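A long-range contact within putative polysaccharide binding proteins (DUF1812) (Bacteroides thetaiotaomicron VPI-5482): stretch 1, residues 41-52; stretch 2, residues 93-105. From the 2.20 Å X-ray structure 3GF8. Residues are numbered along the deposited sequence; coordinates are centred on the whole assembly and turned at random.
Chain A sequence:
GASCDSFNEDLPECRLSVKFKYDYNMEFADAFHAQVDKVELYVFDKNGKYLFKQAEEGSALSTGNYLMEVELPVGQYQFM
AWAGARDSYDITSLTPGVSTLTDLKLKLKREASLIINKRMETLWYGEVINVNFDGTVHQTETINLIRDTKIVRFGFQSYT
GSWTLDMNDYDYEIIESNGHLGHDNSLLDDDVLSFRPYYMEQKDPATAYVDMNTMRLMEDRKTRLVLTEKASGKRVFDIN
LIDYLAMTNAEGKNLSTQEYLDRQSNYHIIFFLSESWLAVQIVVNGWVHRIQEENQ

Stretch 1, residues 41-52: LYVFDKNGKYLF
Stretch 2 (93-105) SLTPGVSTLTDLK

The most unusual feature of this contact is that three aromatic rings of one hairpin each receive a leucine over a face: Leu104 CD2 lies 3.9 Å from the centroid of the Tyr42 ring, Leu101 CG 3.9 Å from that of Phe44, and Leu94 CB 3.6 Å from that of Tyr50. Stretch 1 runs as a strand through Tyr42, reverses in a type I turn from Asp45 to Gly48, and returns as a strand from Tyr50. Gly48 closes the turn at phi/psi 82/7, where a CB would jam against the preceding carbonyl; Asp45 OD1 accepts from Lys49 N at 3.0 Å.

Stretch 2 is mostly irregular, with a short 3-10 segment from Leu101 to Asp103 near its end and Thr100 N bonded to Asp103 OD2 (3.0 Å). It pairs with the returning strand around Tyr50, whose N donates to Ser99 O (2.8 Å, 171°) and whose O accepts from Gly97 N (2.9 Å, 163°). The chains run in opposite directions, with CA-CA distances of 4.5 Å for Lys49-Thr100 and 4.9 Å for Leu51-Pro96. Here the loop folds back on itself, Val98 N and Ser99 N donating to Thr95 O at 3.1 and 2.9 Å, with Gly97 at phi 82°, which favours glycine; Ser99 OG braces the loop by accepting from Thr95 N at 2.7 Å.

Tyr42 and Phe44 (both chi1 m) and Tyr50 (chi1 t) point toward stretch 2. Leu104 (t, p) and Leu94 (m, t) point back, whereas Leu101 leaves sideways, its chi1 of -93° bringing CD2 to 3.4 Å from Phe44 CE1. Leu94 CD1 also meets the Phe44 edge, 3.8 Å from CZ. Aliphatic C-H groups over the ring faces fill the space without asking for a polar partner, which suits the buried rings of Tyr42, Phe44 and Tyr50, and 624 Å² is buried in total. Lys49 (m, m, t, t), extended beyond chi2, is partly exposed and donates from NZ to Val98 O at 3.3 Å. A water accepts from Leu94 N (2.9 Å) and bonds Tyr50 OH (3.3 Å).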

ATOM      1  N   LEU A  41     -13.587   8.300   9.186  1.00 24.01           N
ATOM      2  CA  LEU A  41     -13.092   8.377  10.569  1.00 26.22           C
ATOM      3  C   LEU A  41     -13.899   7.408  11.437  1.00 25.95           C
ATOM      4  O   LEU A  41     -15.121   7.413  11.394  1.00 24.10           O
ATOM      5  CB  LEU A  41     -13.247   9.803  11.122  1.00 25.58           C
ATOM      6  CG  LEU A  41     -12.571  10.116  12.468  1.00 26.37           C
ATOM      7  CD1 LEU A  41     -11.088  10.296  12.305  1.00 24.23           C
ATOM      8  CD2 LEU A  41     -13.193  11.349  13.134  1.00 23.41           C
ATOM      9  N   TYR A  42     -13.204   6.600  12.221  1.00 23.45           N
ATOM     10  CA  TYR A  42     -13.837   5.696  13.170  1.00 24.46           C
ATOM     11  C   TYR A  42     -13.609   6.276  14.583  1.00 25.29           C
ATOM     12  O   TYR A  42     -12.475   6.632  14.925  1.00 27.53           O
ATOM     13  CB  TYR A  42     -13.223   4.285  12.992  1.00 24.89           C
ATOM     14  CG  TYR A  42     -13.715   3.609  11.728  1.00 28.83           C
ATOM     15  CD1 TYR A  42     -13.232   3.977  10.485  1.00 24.61           C
ATOM     16  CD2 TYR A  42     -14.726   2.643  11.776  1.00 32.61           C
ATOM     17  CE1 TYR A  42     -13.735   3.393   9.306  1.00 29.31           C
ATOM     18  CE2 TYR A  42     -15.203   2.035  10.615  1.00 29.63           C
ATOM     19  CZ  TYR A  42     -14.711   2.424   9.385  1.00 31.95           C
ATOM     20  OH  TYR A  42     -15.190   1.827   8.244  1.00 30.65           O
ATOM     21  N   VAL A  43     -14.668   6.362  15.386  1.00 22.53           N
ATOM     22  CA  VAL A  43     -14.599   6.923  16.739  1.00 21.22           C
ATOM     23  C   VAL A  43     -15.002   5.891  17.785  1.00 23.29           C
ATOM     24  O   VAL A  43     -16.045   5.258  17.688  1.00 24.54           O
ATOM     25  CB  VAL A  43     -15.470   8.165  16.884  1.00 23.39           C
ATOM     26  CG1 VAL A  43     -15.390   8.723  18.337  1.00 27.03           C
ATOM     27  CG2 VAL A  43     -15.051   9.228  15.881  1.00 19.89           C
ATOM     28  N   PHE A  44     -14.135   5.703  18.768  1.00 25.02           N
ATOM     29  CA  PHE A  44     -14.326   4.751  19.833  1.00 26.12           C
ATOM     30  C   PHE A  44     -14.234   5.532  21.152  1.00 29.53           C
ATOM     31  O   PHE A  44     -13.583   6.565  21.222  1.00 31.40           O
ATOM     32  CB  PHE A  44     -13.229   3.685  19.773  1.00 24.99           C
ATOM     33  CG  PHE A  44     -13.261   2.848  18.527  1.00 28.64           C
ATOM     34  CD1 PHE A  44     -12.607   3.262  17.383  1.00 23.95           C
ATOM     35  CD2 PHE A  44     -13.955   1.642  18.498  1.00 31.45           C
ATOM     36  CE1 PHE A  44     -12.650   2.482  16.219  1.00 32.01           C
ATOM     37  CE2 PHE A  44     -13.993   0.866  17.350  1.00 30.07           C
ATOM     38  CZ  PHE A  44     -13.344   1.289  16.211  1.00 27.66           C
ATOM     39  N   ASP A  45     -14.854   5.016  22.198  1.00 32.16           N
ATOM     40  CA  ASP A  45     -14.918   5.730  23.478  1.00 35.57           C
ATOM     41  C   ASP A  45     -13.797   5.372  24.440  1.00 39.04           C
ATOM     42  O   ASP A  45     -12.843   4.690  24.056  1.00 37.51           O
ATOM     43  CB  ASP A  45     -16.267   5.463  24.132  1.00 36.19           C
ATOM     44  CG  ASP A  45     -16.427   4.020  24.638  1.00 34.92           C
ATOM     45  OD1 ASP A  45     -15.443   3.255  24.833  1.00 40.02           O
ATOM     46  OD2 ASP A  45     -17.588   3.671  24.828  1.00 31.56           O
ATOM     47  N   LYS A  46     -13.931   5.856  25.682  1.00 44.54           N
ATOM     48  CA  LYS A  46     -12.983   5.597  26.766  1.00 49.44           C
ATOM     49  C   LYS A  46     -12.700   4.096  26.852  1.00 52.41           C
ATOM     50  O   LYS A  46     -11.548   3.645  26.794  1.00 54.64           O
ATOM     51  CB  LYS A  46     -13.565   6.096  28.092  1.00 48.79           C
ATOM     52  N   ASN A  47     -13.783   3.330  26.906  1.00 53.67           N
ATOM     53  CA  ASN A  47     -13.726   1.873  26.979  1.00 53.92           C
ATOM     54  C   ASN A  47     -13.271   1.132  25.711  1.00 52.67           C
ATOM     55  O   ASN A  47     -13.164  -0.102  25.744  1.00 56.97           O
ATOM     56  CB  ASN A  47     -15.107   1.337  27.376  1.00 54.96           C
ATOM     57  CG  ASN A  47     -15.680   2.045  28.594  1.00 59.88           C
ATOM     58  OD1 ASN A  47     -14.937   2.493  29.482  1.00 61.14           O
ATOM     59  ND2 ASN A  47     -17.005   2.158  28.639  1.00 60.87           N
ATOM     60  N   GLY A  48     -13.016   1.837  24.603  1.00 47.45           N
ATOM     61  CA  GLY A  48     -12.645   1.175  23.337  1.00 42.48           C
ATOM     62  C   GLY A  48     -13.820   0.634  22.513  1.00 38.47           C
ATOM     63  O   GLY A  48     -13.620  -0.039  21.496  1.00 38.16           O
ATOM     64  N   LYS A  49     -15.035   0.944  22.951  1.00 35.10           N
ATOM     65  CA  LYS A  49     -16.263   0.592  22.244  1.00 33.35           C
ATOM     66  C   LYS A  49     -16.560   1.605  21.138  1.00 29.19           C
ATOM     67  O   LYS A  49     -16.452   2.799  21.319  1.00 26.78           O
ATOM     68  CB  LYS A  49     -17.467   0.551  23.190  1.00 34.27           C
ATOM     69  CG  LYS A  49     -17.342  -0.425  24.359  1.00 41.75           C
ATOM     70  CD  LYS A  49     -17.583  -1.854  23.931  1.00 47.78           C
ATOM     71  CE  LYS A  49     -17.591  -2.781  25.126  1.00 52.22           C
ATOM     72  NZ  LYS A  49     -18.040  -4.115  24.675  1.00 57.85           N
ATOM     73  N   TYR A  50     -16.960   1.077  20.005  1.00 26.03           N
ATOM     74  CA  TYR A  50     -17.303   1.847  18.840  1.00 28.61           C
ATOM     75  C   TYR A  50     -18.458   2.769  19.111  1.00 26.77           C
ATOM     76  O   TYR A  50     -19.442   2.371  19.711  1.00 25.60           O
ATOM     77  CB  TYR A  50     -17.717   0.872  17.749  1.00 28.30           C
ATOM     78  CG  TYR A  50     -18.119   1.450  16.446  1.00 26.28           C
ATOM     79  CD1 TYR A  50     -17.197   2.077  15.639  1.00 31.11           C
ATOM     80  CD2 TYR A  50     -19.430   1.303  15.969  1.00 32.52           C
ATOM     81  CE1 TYR A  50     -17.563   2.555  14.397  1.00 29.71           C
ATOM     82  CE2 TYR A  50     -19.797   1.776  14.742  1.00 27.02           C
ATOM     83  CZ  TYR A  50     -18.846   2.399  13.952  1.00 28.35           C
ATOM     84  OH  TYR A  50     -19.173   2.867  12.706  1.00 30.80           O
ATOM     85  N   LEU A  51     -18.330   3.990  18.626  1.00 26.75           N
ATOM     86  CA  LEU A  51     -19.396   4.979  18.720  1.00 28.60           C
ATOM     87  C   LEU A  51     -20.017   5.231  17.352  1.00 26.03           C
ATOM     88  O   LEU A  51     -21.232   5.162  17.203  1.00 26.16           O
ATOM     89  CB  LEU A  51     -18.843   6.274  19.313  1.00 26.72           C
ATOM     90  CG  LEU A  51     -18.506   6.138  20.810  1.00 36.25           C
ATOM     91  CD1 LEU A  51     -17.766   7.372  21.396  1.00 34.80           C
ATOM     92  CD2 LEU A  51     -19.781   5.933  21.548  1.00 27.44           C
ATOM     93  N   PHE A  52     -19.177   5.526  16.362  1.00 22.39           N
ATOM     94  CA  PHE A  52     -19.665   5.765  15.008  1.00 25.14           C
ATOM     95  C   PHE A  52     -18.525   5.926  14.039  1.00 26.23           C
ATOM     96  O   PHE A  52     -17.359   6.072  14.447  1.00 24.84           O
ATOM     97  CB  PHE A  52     -20.547   7.020  14.934  1.00 21.57           C
ATOM     98  CG  PHE A  52     -19.860   8.291  15.345  1.00 25.58           C
ATOM     99  CD1 PHE A  52     -19.150   9.052  14.427  1.00 28.37           C
ATOM    100  CD2 PHE A  52     -19.982   8.772  16.646  1.00 30.51           C
ATOM    101  CE1 PHE A  52     -18.551  10.252  14.805  1.00 27.64           C
ATOM    102  CE2 PHE A  52     -19.383   9.972  17.022  1.00 30.96           C
ATOM    103  CZ  PHE A  52     -18.662  10.703  16.107  1.00 31.56           C
ATOM    104  N   SER A  93     -18.473  -4.144   9.457  1.00 24.80           N
ATOM    105  CA  SER A  93     -19.428  -3.207  10.080  1.00 25.69           C
ATOM    106  C   SER A  93     -19.607  -3.464  11.527  1.00 24.16           C
ATOM    107  O   SER A  93     -19.945  -4.585  11.949  1.00 25.29           O
ATOM    108  CB  SER A  93     -20.818  -3.297   9.473  1.00 26.57           C
ATOM    109  OG  SER A  93     -20.690  -3.216   8.109  1.00 29.37           O
ATOM    110  N   LEU A  94     -19.458  -2.390  12.275  1.00 26.15           N
ATOM    111  CA  LEU A  94     -19.389  -2.450  13.725  1.00 26.88           C
ATOM    112  C   LEU A  94     -20.731  -2.040  14.320  1.00 23.37           C
ATOM    113  O   LEU A  94     -21.529  -1.330  13.704  1.00 21.71           O
ATOM    114  CB  LEU A  94     -18.259  -1.526  14.219  1.00 26.90           C
ATOM    115  CG  LEU A  94     -16.813  -1.906  13.844  1.00 34.24           C
ATOM    116  CD1 LEU A  94     -15.841  -1.102  14.692  1.00 34.91           C
ATOM    117  CD2 LEU A  94     -16.464  -3.394  13.934  1.00 29.53           C
ATOM    118  N   THR A  95     -20.972  -2.466  15.536  1.00 23.67           N
ATOM    119  CA  THR A  95     -22.203  -2.088  16.226  1.00 24.79           C
ATOM    120  C   THR A  95     -21.886  -1.110  17.360  1.00 22.16           C
ATOM    121  O   THR A  95     -21.066  -1.424  18.232  1.00 20.71           O
ATOM    122  CB  THR A  95     -22.955  -3.320  16.739  1.00 26.06           C
ATOM    123  OG1 THR A  95     -23.305  -4.146  15.613  1.00 32.56           O
ATOM    124  CG2 THR A  95     -24.213  -2.899  17.491  1.00 18.16           C
ATOM    125  N   PRO A  96     -22.494   0.084  17.322  1.00 20.58           N
ATOM    126  CA  PRO A  96     -22.297   1.074  18.392  1.00 23.69           C
ATOM    127  C   PRO A  96     -22.558   0.474  19.783  1.00 25.82           C
ATOM    128  O   PRO A  96     -23.562  -0.206  19.998  1.00 27.43           O
ATOM    129  CB  PRO A  96     -23.309   2.181  18.056  1.00 22.73           C
ATOM    130  CG  PRO A  96     -23.430   2.107  16.561  1.00 22.97           C
ATOM    131  CD  PRO A  96     -23.332   0.617  16.239  1.00 19.01           C
ATOM    132  N   GLY A  97     -21.596   0.661  20.684  1.00 25.14           N
ATOM    133  CA  GLY A  97     -21.741   0.251  22.072  1.00 26.02           C
ATOM    134  C   GLY A  97     -21.448  -1.204  22.313  1.00 28.07           C
ATOM    135  O   GLY A  97     -21.494  -1.657  23.468  1.00 27.34           O
ATOM    136  N   VAL A  98     -21.153  -1.942  21.240  1.00 27.61           N
ATOM    137  CA  VAL A  98     -20.939  -3.390  21.323  1.00 26.68           C
ATOM    138  C   VAL A  98     -19.543  -3.716  20.764  1.00 29.55           C
ATOM    139  O   VAL A  98     -18.707  -4.272  21.480  1.00 30.02           O
ATOM    140  CB  VAL A  98     -22.088  -4.172  20.646  1.00 27.85           C
ATOM    141  CG1 VAL A  98     -21.807  -5.682  20.653  1.00 21.97           C
ATOM    142  CG2 VAL A  98     -23.454  -3.877  21.372  1.00 20.22           C
ATOM    143  N   SER A  99     -19.255  -3.294  19.536  1.00 28.28           N
ATOM    144  CA  SER A  99     -17.963  -3.605  18.913  1.00 28.10           C
ATOM    145  C   SER A  99     -16.790  -2.808  19.492  1.00 29.12           C
ATOM    146  O   SER A  99     -16.971  -1.763  20.069  1.00 29.89           O
ATOM    147  CB  SER A  99     -18.048  -3.359  17.398  1.00 29.89           C
ATOM    148  OG  SER A  99     -19.227  -3.961  16.861  1.00 24.85           O
ATOM    149  N   THR A 100     -15.568  -3.316  19.316  1.00 29.21           N
ATOM    150  CA  THR A 100     -14.349  -2.617  19.713  1.00 25.82           C
ATOM    151  C   THR A 100     -13.364  -2.617  18.536  1.00 28.46           C
ATOM    152  O   THR A 100     -13.646  -3.254  17.501  1.00 27.82           O
ATOM    153  CB  THR A 100     -13.706  -3.319  20.892  1.00 28.08           C
ATOM    154  OG1 THR A 100     -13.248  -4.605  20.469  1.00 29.45           O
ATOM    155  CG2 THR A 100     -14.719  -3.497  22.034  1.00 25.43           C
ATOM    156  N   LEU A 101     -12.233  -1.914  18.698  1.00 26.64           N
ATOM    157  CA  LEU A 101     -11.212  -1.764  17.649  1.00 30.16           C
ATOM    158  C   LEU A 101     -10.803  -3.070  17.000  1.00 28.94           C
ATOM    159  O   LEU A 101     -10.688  -3.130  15.796  1.00 27.59           O
ATOM    160  CB  LEU A 101      -9.928  -1.100  18.189  1.00 30.21           C
ATOM    161  CG  LEU A 101      -9.794   0.423  18.075  1.00 32.42           C
ATOM    162  CD1 LEU A 101      -8.567   0.858  18.846  1.00 30.79           C
ATOM    163  CD2 LEU A 101      -9.702   0.887  16.621  1.00 18.87           C
ATOM    164  N   THR A 102     -10.597  -4.114  17.796  1.00 29.84           N
ATOM    165  CA  THR A 102     -10.084  -5.355  17.236  1.00 31.17           C
ATOM    166  C   THR A 102     -11.096  -5.994  16.292  1.00 33.35           C
ATOM    167  O   THR A 102     -10.719  -6.857  15.501  1.00 37.08           O
ATOM    168  CB  THR A 102      -9.654  -6.337  18.337  1.00 33.16           C
ATOM    169  OG1 THR A 102     -10.800  -6.737  19.112  1.00 30.92           O
ATOM    170  CG2 THR A 102      -8.583  -5.691  19.289  1.00 25.20           C
ATOM    171  N   ASP A 103     -12.372  -5.586  16.357  1.00 32.37           N
ATOM    172  CA  ASP A 103     -13.382  -6.053  15.394  1.00 31.86           C
ATOM    173  C   ASP A 103     -13.251  -5.453  13.996  1.00 33.17           C
ATOM    174  O   ASP A 103     -13.881  -5.952  13.042  1.00 33.36           O
ATOM    175  CB  ASP A 103     -14.801  -5.728  15.873  1.00 31.83           C
ATOM    176  CG  ASP A 103     -15.209  -6.529  17.101  1.00 34.69           C
ATOM    177  OD1 ASP A 103     -14.791  -7.689  17.220  1.00 36.72           O
ATOM    178  OD2 ASP A 103     -15.945  -5.993  17.956  1.00 29.00           O
ATOM    179  N   LEU A 104     -12.532  -4.336  13.894  1.00 31.35           N
ATOM    180  CA  LEU A 104     -12.430  -3.571  12.646  1.00 31.66           C
ATOM    181  C   LEU A 104     -11.332  -4.171  11.765  1.00 31.78           C
ATOM    182  O   LEU A 104     -10.155  -4.213  12.158  1.00 28.10           O
ATOM    183  CB  LEU A 104     -12.106  -2.092  12.921  1.00 30.89           C
ATOM    184  CG  LEU A 104     -12.182  -1.165  11.704  1.00 33.51           C
ATOM    185  CD1 LEU A 104     -13.570  -1.207  11.192  1.00 27.61           C
ATOM    186  CD2 LEU A 104     -11.792   0.272  12.016  1.00 31.22           C
ATOM    187  N   LYS A 105     -11.723  -4.655  10.589  1.00 30.93           N
ATOM    188  CA  LYS A 105     -10.775  -5.303   9.702  1.00 29.29           C
ATOM    189  C   LYS A 105     -11.128  -4.904   8.290  1.00 28.03           C
ATOM    190  O   LYS A 105     -12.282  -4.709   7.988  1.00 27.77           O
ATOM    191  CB  LYS A 105     -10.883  -6.803   9.851  1.00 28.31           C
ATOM    192  CG  LYS A 105     -10.768  -7.283  11.290  1.00 30.58           C
ATOM    193  CD  LYS A 105     -10.845  -8.778  11.374  1.00 30.80           C
ATOM    194  CE  LYS A 105     -10.520  -9.218  12.769  1.00 37.85           C
ATOM    195  NZ  LYS A 105     -11.035 -10.551  12.982  1.00 42.65           N
TER
HETATM  196  O   HOH W   1     -18.625   0.120  11.051  1.00 23.69           O